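Local coordinates for protein uncharacterized HTH-type transcriptional regulator YydK (Bacillus subtilis subsp. subtilis, PDB 3BWG) that probably binds DNA and regulates transcription as a GntR-family factor, with a winged helix-turn-helix domain joined to a UTRA domain, at residues B[23-28]-B[71-76]; B[121-126]-B[141-146]. One frame throughout, in Å; residues are numbered along the deposited sequence.

Interaction 1 (B[23-28]-B[71-76])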
loop_
_atom_site.group_PDB
_atom_site.type_symbol
_atom_site.label_atom_id
_atom_site.label_comp_id
_atom_site.label_asym_id
_atom_site.label_seq_id
_atom_site.Cartn_x
_atom_site.Cartn_y
_atom_site.Cartn_z
ATOM N N LEU B 23 -6.177 -1.633 -22.386
ATOM C CA LEU B 23 -5.692 -0.294 -22.041
ATOM C C LEU B 23 -4.711 -0.319 -20.857
ATOM O O LEU B 23 -4.911 -1.046 -19.887
ATOM C CB LEU B 23 -6.857 0.666 -21.758
ATOM C CG LEU B 23 -7.863 0.923 -22.892
ATOM C CD1 LEU B 23 -8.908 1.936 -22.448
ATOM C CD2 LEU B 23 -7.157 1.381 -24.183
ATOM N N GLN B 24 -3.638 0.451 -20.956
ATOM C CA GLN B 24 -2.693 0.555 -19.844
ATOM C C GLN B 24 -2.802 1.908 -19.182
ATOM O O GLN B 24 -3.468 2.803 -19.696
ATOM C CB GLN B 24 -1.254 0.245 -20.270
ATOM C CG GLN B 24 -0.701 1.076 -21.410
ATOM C CD GLN B 24 0.779 0.727 -21.738
ATOM O OE1 GLN B 24 1.435 -0.038 -21.010
ATOM N NE2 GLN B 24 1.299 1.299 -22.841
ATOM N N GLN B 25 -2.139 2.044 -18.036
ATOM C CA GLN B 25 -2.116 3.290 -17.281
ATOM C C GLN B 25 -1.802 4.514 -18.138
ATOM O O GLN B 25 -0.836 4.494 -18.900
ATOM C CB GLN B 25 -1.089 3.155 -16.169
ATOM C CG GLN B 25 -1.005 4.320 -15.230
ATOM C CD GLN B 25 0.030 4.047 -14.203
ATOM O OE1 GLN B 25 1.232 4.209 -14.453
ATOM N NE2 GLN B 25 -0.401 3.534 -13.075
ATOM N N GLY B 26 -2.603 5.581 -17.989
ATOM C CA GLY B 26 -2.427 6.792 -18.782
ATOM C C GLY B 26 -3.242 6.893 -20.083
ATOM O O GLY B 26 -3.359 7.975 -20.661
ATOM N N ASP B 27 -3.780 5.772 -20.560
ATOM C CA ASP B 27 -4.665 5.770 -21.709
ATOM C C ASP B 27 -5.981 6.512 -21.405
ATOM O O ASP B 27 -6.533 6.415 -20.309
ATOM C CB ASP B 27 -4.965 4.348 -22.154
ATOM C CG ASP B 27 -3.768 3.677 -22.847
ATOM O OD1 ASP B 27 -2.834 4.373 -23.282
ATOM O OD2 ASP B 27 -3.750 2.446 -22.943
ATOM N N LYS B 28 -6.449 7.273 -22.388
ATOM C CA LYS B 28 -7.612 8.111 -22.229
ATOM C C LYS B 28 -8.836 7.242 -22.482
ATOM O O LYS B 28 -8.867 6.465 -23.447
ATOM C CB LYS B 28 -7.550 9.242 -23.262
ATOM C CG LYS B 28 -8.310 10.503 -22.880
ATOM C CD LYS B 28 -8.175 11.562 -23.963
ATOM C CE LYS B 28 -9.083 12.742 -23.686
ATOM N NZ LYS B 28 -10.313 12.299 -22.996
ATOM N N LYS B 71 -5.051 1.917 -13.319
ATOM C CA LYS B 71 -4.567 0.609 -12.945
ATOM C C LYS B 71 -3.119 0.495 -13.346
ATOM O O LYS B 71 -2.725 0.810 -14.484
ATOM C CB LYS B 71 -5.401 -0.501 -13.589
ATOM C CG LYS B 71 -4.864 -1.011 -14.924
ATOM C CD LYS B 71 -5.937 -1.549 -15.899
ATOM C CE LYS B 71 -6.280 -3.015 -15.675
ATOM N NZ LYS B 71 -5.166 -3.842 -16.174
ATOM N N HIS B 72 -2.327 0.051 -12.390
ATOM C CA HIS B 72 -0.891 -0.101 -12.554
ATOM C C HIS B 72 -0.519 -0.937 -13.802
ATOM O O HIS B 72 -1.302 -1.814 -14.271
ATOM C CB HIS B 72 -0.331 -0.730 -11.276
ATOM C CG HIS B 72 -0.797 -2.141 -11.045
ATOM N ND1 HIS B 72 -0.197 -3.229 -11.645
ATOM C CD2 HIS B 72 -1.792 -2.637 -10.265
ATOM C CE1 HIS B 72 -0.818 -4.335 -11.259
ATOM N NE2 HIS B 72 -1.777 -3.999 -10.410
ATOM N N LYS B 73 0.655 -0.647 -14.368
ATOM C CA LYS B 73 1.235 -1.504 -15.414
ATOM C C LYS B 73 1.765 -2.798 -14.781
ATOM O O LYS B 73 1.736 -2.931 -13.547
ATOM C CB LYS B 73 2.339 -0.753 -16.120
ATOM C CG LYS B 73 1.786 0.358 -17.017
ATOM C CD LYS B 73 2.760 1.518 -17.192
ATOM C CE LYS B 73 3.892 1.140 -18.113
ATOM N NZ LYS B 73 4.602 2.353 -18.607
ATOM N N ARG B 74 2.232 -3.740 -15.607
ATOM C CA ARG B 74 2.780 -5.051 -15.168
ATOM C C ARG B 74 1.679 -5.994 -14.693
ATOM O O ARG B 74 0.640 -5.552 -14.227
ATOM C CB ARG B 74 3.820 -4.917 -14.062
ATOM C CG ARG B 74 4.940 -3.916 -14.312
ATOM C CD ARG B 74 5.951 -3.933 -13.176
ATOM N NE ARG B 74 6.857 -2.820 -13.340
ATOM C CZ ARG B 74 8.039 -2.692 -12.750
ATOM N NH1 ARG B 74 8.501 -3.613 -11.901
ATOM N NH2 ARG B 74 8.753 -1.600 -13.002
ATOM N N LYS B 75 1.960 -7.288 -14.774
ATOM C CA LYS B 75 0.996 -8.355 -14.565
ATOM C C LYS B 75 1.621 -9.284 -13.538
ATOM O O LYS B 75 2.860 -9.321 -13.394
ATOM C CB LYS B 75 0.754 -9.100 -15.899
ATOM C CG LYS B 75 -0.544 -8.772 -16.584
ATOM C CD LYS B 75 -0.544 -8.688 -18.130
ATOM C CE LYS B 75 0.325 -9.657 -18.884
ATOM N NZ LYS B 75 -0.351 -9.983 -20.218
ATOM N N GLY B 76 0.803 -10.039 -12.819
ATOM C CA GLY B 76 1.335 -11.152 -12.017
ATOM C C GLY B 76 1.830 -10.759 -10.658
ATOM O O GLY B 76 2.477 -11.562 -9.980
HETATM O O HOH W 1 -1.688 -0.529 -16.847
#
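Gln25 NE2 is gripped twice, giving hydrogen bonds to Arg70 O and to Asp177 OD2 of the second subunit, and these bonds help to fix the rotation of the amide. The side chain is extended, with CG anti to the backbone N (chi1 -176°), so it runs beside residues 71-73. Gln25 CB lies 3.3 Å from Lys71 O, and Gln25 NE2 3.7 Å from His72 CA. Lys73 crosses this chain at about a right angle, its CG 4.1 Å from Gln25 CB, while its NZ forms a salt bridge with Glu113 of the second subunit. Gln24 OE1 comes obliquely to the same lysine, 4.0 Å from Lys73 CE. The two backbones are joined through one water, which accepts from Gln25 N and donates to Lys71 O.

The segment 23-28 is shaped by a type II turn from Gln24 to Asp27. Asp27 ties back to Gln24 twice: its N donates to Gln24 O, and its OD2 accepts from Gln24 N at 2.8 Å, from above the carboxylate plane. Gly26 has the positive phi (93°) of this turn, where a CB would be jammed against the preceding carbonyl. His72 ND1 donates almost straight to Lys73 O (2.7 Å, 169°), with the acceptor close to the ring plane.

An alanine here, at Gln25, would remove the amide, and with it the bonds to Arg70 O and to Asp177 of the second subunit, and would probably loosen the loop from residues 71-73 and from that subunit, although CB would still rest near Lys71 O. Gly26 and Asp27 also share backbone bonds with Val69, so the loop after helix 6-20 packs against the exit of the beta hairpin, as in the winged helix-turn-helix fold of GntR regulators.

Interaction 2 (B[121-126]-B[141-146]). With EDO (1,2-ethanediol), chain H.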
loop_
_atom_site.group_PDB
_atom_site.type_symbol
_atom_site.label_atom_id
_atom_site.label_comp_id
_atom_site.label_asym_id
_atom_site.label_seq_id
_atom_site.Cartn_x
_atom_site.Cartn_y
_atom_site.Cartn_z
ATOM N N GLU B 121 -9.713 -14.494 26.626
ATOM C CA GLU B 121 -10.720 -14.506 25.569
ATOM C C GLU B 121 -10.342 -15.556 24.498
ATOM O O GLU B 121 -9.194 -15.585 24.023
ATOM C CB GLU B 121 -10.875 -13.107 24.950
ATOM C CG GLU B 121 -11.425 -12.009 25.882
ATOM C CD GLU B 121 -11.820 -10.718 25.123
ATOM O OE1 GLU B 121 -12.678 -10.778 24.191
ATOM O OE2 GLU B 121 -11.255 -9.642 25.450
ATOM N N ASP B 122 -11.279 -16.436 24.152
ATOM C CA ASP B 122 -11.013 -17.469 23.135
ATOM C C ASP B 122 -10.709 -16.883 21.747
ATOM O O ASP B 122 -11.330 -15.899 21.316
ATOM C CB ASP B 122 -12.224 -18.387 22.980
ATOM C CG ASP B 122 -12.429 -19.304 24.161
ATOM O OD1 ASP B 122 -11.499 -19.453 24.979
ATOM O OD2 ASP B 122 -13.521 -19.902 24.253
ATOM N N ILE B 123 -9.740 -17.459 21.056
ATOM C CA ILE B 123 -9.544 -17.126 19.647
ATOM C C ILE B 123 -9.673 -18.422 18.853
ATOM O O ILE B 123 -9.461 -19.493 19.446
ATOM C CB ILE B 123 -8.198 -16.369 19.368
ATOM C CG1 ILE B 123 -6.948 -17.099 19.900
ATOM C CG2 ILE B 123 -8.242 -14.979 20.024
ATOM C CD1 ILE B 123 -6.210 -17.999 18.898
ATOM N N TYR B 124 -10.065 -18.331 17.570
ATOM C CA TYR B 124 -9.777 -19.396 16.596
ATOM C C TYR B 124 -8.356 -19.267 16.101
ATOM O O TYR B 124 -7.950 -18.180 15.688
ATOM C CB TYR B 124 -10.662 -19.314 15.368
ATOM C CG TYR B 124 -11.942 -20.015 15.564
ATOM C CD1 TYR B 124 -13.121 -19.300 15.804
ATOM C CD2 TYR B 124 -11.977 -21.394 15.582
ATOM C CE1 TYR B 124 -14.316 -19.961 16.007
ATOM C CE2 TYR B 124 -13.168 -22.083 15.812
ATOM C CZ TYR B 124 -14.326 -21.371 16.009
ATOM O OH TYR B 124 -15.493 -22.062 16.228
ATOM N N TYR B 125 -7.614 -20.376 16.103
ATOM C CA TYR B 125 -6.243 -20.340 15.629
ATOM C C TYR B 125 -6.137 -21.100 14.341
ATOM O O TYR B 125 -6.581 -22.236 14.266
ATOM C CB TYR B 125 -5.313 -20.971 16.671
ATOM C CG TYR B 125 -3.905 -21.239 16.193
ATOM C CD1 TYR B 125 -2.973 -20.201 16.132
ATOM C CD2 TYR B 125 -3.485 -22.538 15.835
ATOM C CE1 TYR B 125 -1.699 -20.425 15.703
ATOM C CE2 TYR B 125 -2.175 -22.775 15.418
ATOM C CZ TYR B 125 -1.297 -21.696 15.346
ATOM O OH TYR B 125 0.014 -21.838 14.953
ATOM N N VAL B 126 -5.524 -20.498 13.330
ATOM C CA VAL B 126 -5.304 -21.243 12.098
ATOM C C VAL B 126 -3.861 -21.251 11.625
ATOM O O VAL B 126 -3.146 -20.249 11.739
ATOM C CB VAL B 126 -6.398 -20.983 10.970
ATOM C CG1 VAL B 126 -7.505 -20.070 11.429
ATOM C CG2 VAL B 126 -5.810 -20.657 9.587
ATOM N N GLU B 141 0.034 -18.074 10.123
ATOM C CA GLU B 141 -0.666 -18.322 11.355
ATOM C C GLU B 141 -1.580 -17.138 11.490
ATOM O O GLU B 141 -1.136 -15.975 11.338
ATOM C CB GLU B 141 0.308 -18.339 12.539
ATOM C CG GLU B 141 1.136 -19.609 12.686
ATOM C CD GLU B 141 2.079 -19.533 13.903
ATOM O OE1 GLU B 141 1.751 -20.086 14.987
ATOM O OE2 GLU B 141 3.146 -18.893 13.770
ATOM N N SER B 142 -2.863 -17.405 11.747
ATOM C CA SER B 142 -3.767 -16.322 12.078
ATOM C C SER B 142 -4.630 -16.589 13.294
ATOM O O SER B 142 -4.831 -17.733 13.706
ATOM C CB SER B 142 -4.598 -15.898 10.882
ATOM O OG SER B 142 -4.979 -17.024 10.156
ATOM N N TYR B 143 -5.113 -15.502 13.880
ATOM C CA TYR B 143 -5.841 -15.571 15.120
ATOM C C TYR B 143 -7.069 -14.719 14.999
ATOM O O TYR B 143 -6.971 -13.549 14.745
ATOM C CB TYR B 143 -4.982 -15.013 16.257
ATOM C CG TYR B 143 -3.570 -15.550 16.339
ATOM C CD1 TYR B 143 -3.221 -16.495 17.306
ATOM C CD2 TYR B 143 -2.575 -15.069 15.491
ATOM C CE1 TYR B 143 -1.904 -16.951 17.416
ATOM C CE2 TYR B 143 -1.282 -15.526 15.573
ATOM C CZ TYR B 143 -0.946 -16.469 16.529
ATOM O OH TYR B 143 0.351 -16.913 16.605
ATOM N N TYR B 144 -8.222 -15.302 15.267
ATOM C CA TYR B 144 -9.504 -14.604 15.128
ATOM C C TYR B 144 -10.204 -14.554 16.439
ATOM O O TYR B 144 -10.370 -15.579 17.063
ATOM C CB TYR B 144 -10.395 -15.364 14.139
ATOM C CG TYR B 144 -9.774 -15.451 12.792
ATOM C CD1 TYR B 144 -10.155 -14.583 11.749
ATOM C CD2 TYR B 144 -8.793 -16.388 12.547
ATOM C CE1 TYR B 144 -9.540 -14.677 10.499
ATOM C CE2 TYR B 144 -8.185 -16.491 11.334
ATOM C CZ TYR B 144 -8.553 -15.648 10.323
ATOM O OH TYR B 144 -7.889 -15.815 9.137
ATOM N N THR B 145 -10.658 -13.370 16.832
ATOM C CA THR B 145 -11.445 -13.202 18.078
ATOM C C THR B 145 -12.724 -13.985 17.957
ATOM O O THR B 145 -13.504 -13.695 17.097
ATOM C CB THR B 145 -11.753 -11.721 18.367
ATOM O OG1 THR B 145 -10.519 -10.981 18.373
ATOM C CG2 THR B 145 -12.423 -11.557 19.740
ATOM N N LYS B 146 -12.908 -14.995 18.796
ATOM C CA LYS B 146 -14.029 -15.936 18.687
ATOM C C LYS B 146 -15.425 -15.314 18.949
ATOM O O LYS B 146 -16.420 -15.723 18.355
ATOM C CB LYS B 146 -13.783 -17.159 19.596
ATOM C CG LYS B 146 -14.709 -18.299 19.277
ATOM C CD LYS B 146 -14.291 -19.590 19.858
ATOM C CE LYS B 146 -15.396 -20.611 19.720
ATOM N NZ LYS B 146 -16.583 -20.317 20.600
HETATM C C1 EDO H . 4.418 -16.952 9.647
HETATM O O1 EDO H . 5.808 -17.189 9.454
HETATM C C2 EDO H . 3.927 -17.952 10.667
HETATM O O2 EDO H . 4.420 -17.524 11.943
#
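Glu141 leaves strand 135-145 with CG anti to its carbonyl carbon (chi1 -77°) and then runs extended. Glu141 CB lies 4.0 Å from Val126 O; Glu141 CG and CD come within 3.4 and 3.3 Å of Tyr125 OH, CG also touching C2 of a bound 1,2-ethanediol. At the tip, Glu141 OE1 accepts a very short hydrogen bond of 2.5 Å from Tyr125 OH on its anti lone pair, lying in the plane of the tyrosine ring while the carboxylate stands 90° to it. Glu141 OE2 takes the diol's O2 at 2.6 Å; the diol also bonds Ser222.

Tyr143 runs alongside Tyr125 on the same side of the sheet, Tyr143 CE1 3.7 Å from Tyr125 CD1. On the side that carries Tyr124, Val126 and Tyr144, Val126 CG1 approaches Tyr144 CE2 at 3.6 Å, and Lys146 CG lies obliquely against Tyr124 CE1. Lys146 N donates to Asp122 O; Tyr124-Tyr144 and Val126-Ser142 are the hydrogen-bonded antiparallel pairs within these segments, Val126 N to Ser142 O being the straightest of the backbone bonds (173°). Strand 123-132 lies beside 95-105 and strand 135-145 beside 215-224, within a six-stranded antiparallel sheet, with Thr145 touching Leu115 just after helix 109-114.

The contacts follow one another along the chain. Their centres are about 38 Å apart on opposite sides of the chain's centre, and their nearest atoms remain about 21 Å apart. Interaction 1 belongs to the winged-helix end and the linker after it; interaction 2 joins two strands of the UTRA sheet. They share no helix or strand, yet the second subunit's copy of the sheet that holds interaction 2 packs on interaction 1, while no other chain touches interaction 2. Gln25 meets strand 173-184 there, and residues 72-74 meet strands 173-184, 200-210 and 215-224 and helix 109-114. The presumed DNA-binding domain and linker of one subunit thus rest on the UTRA domain of the other.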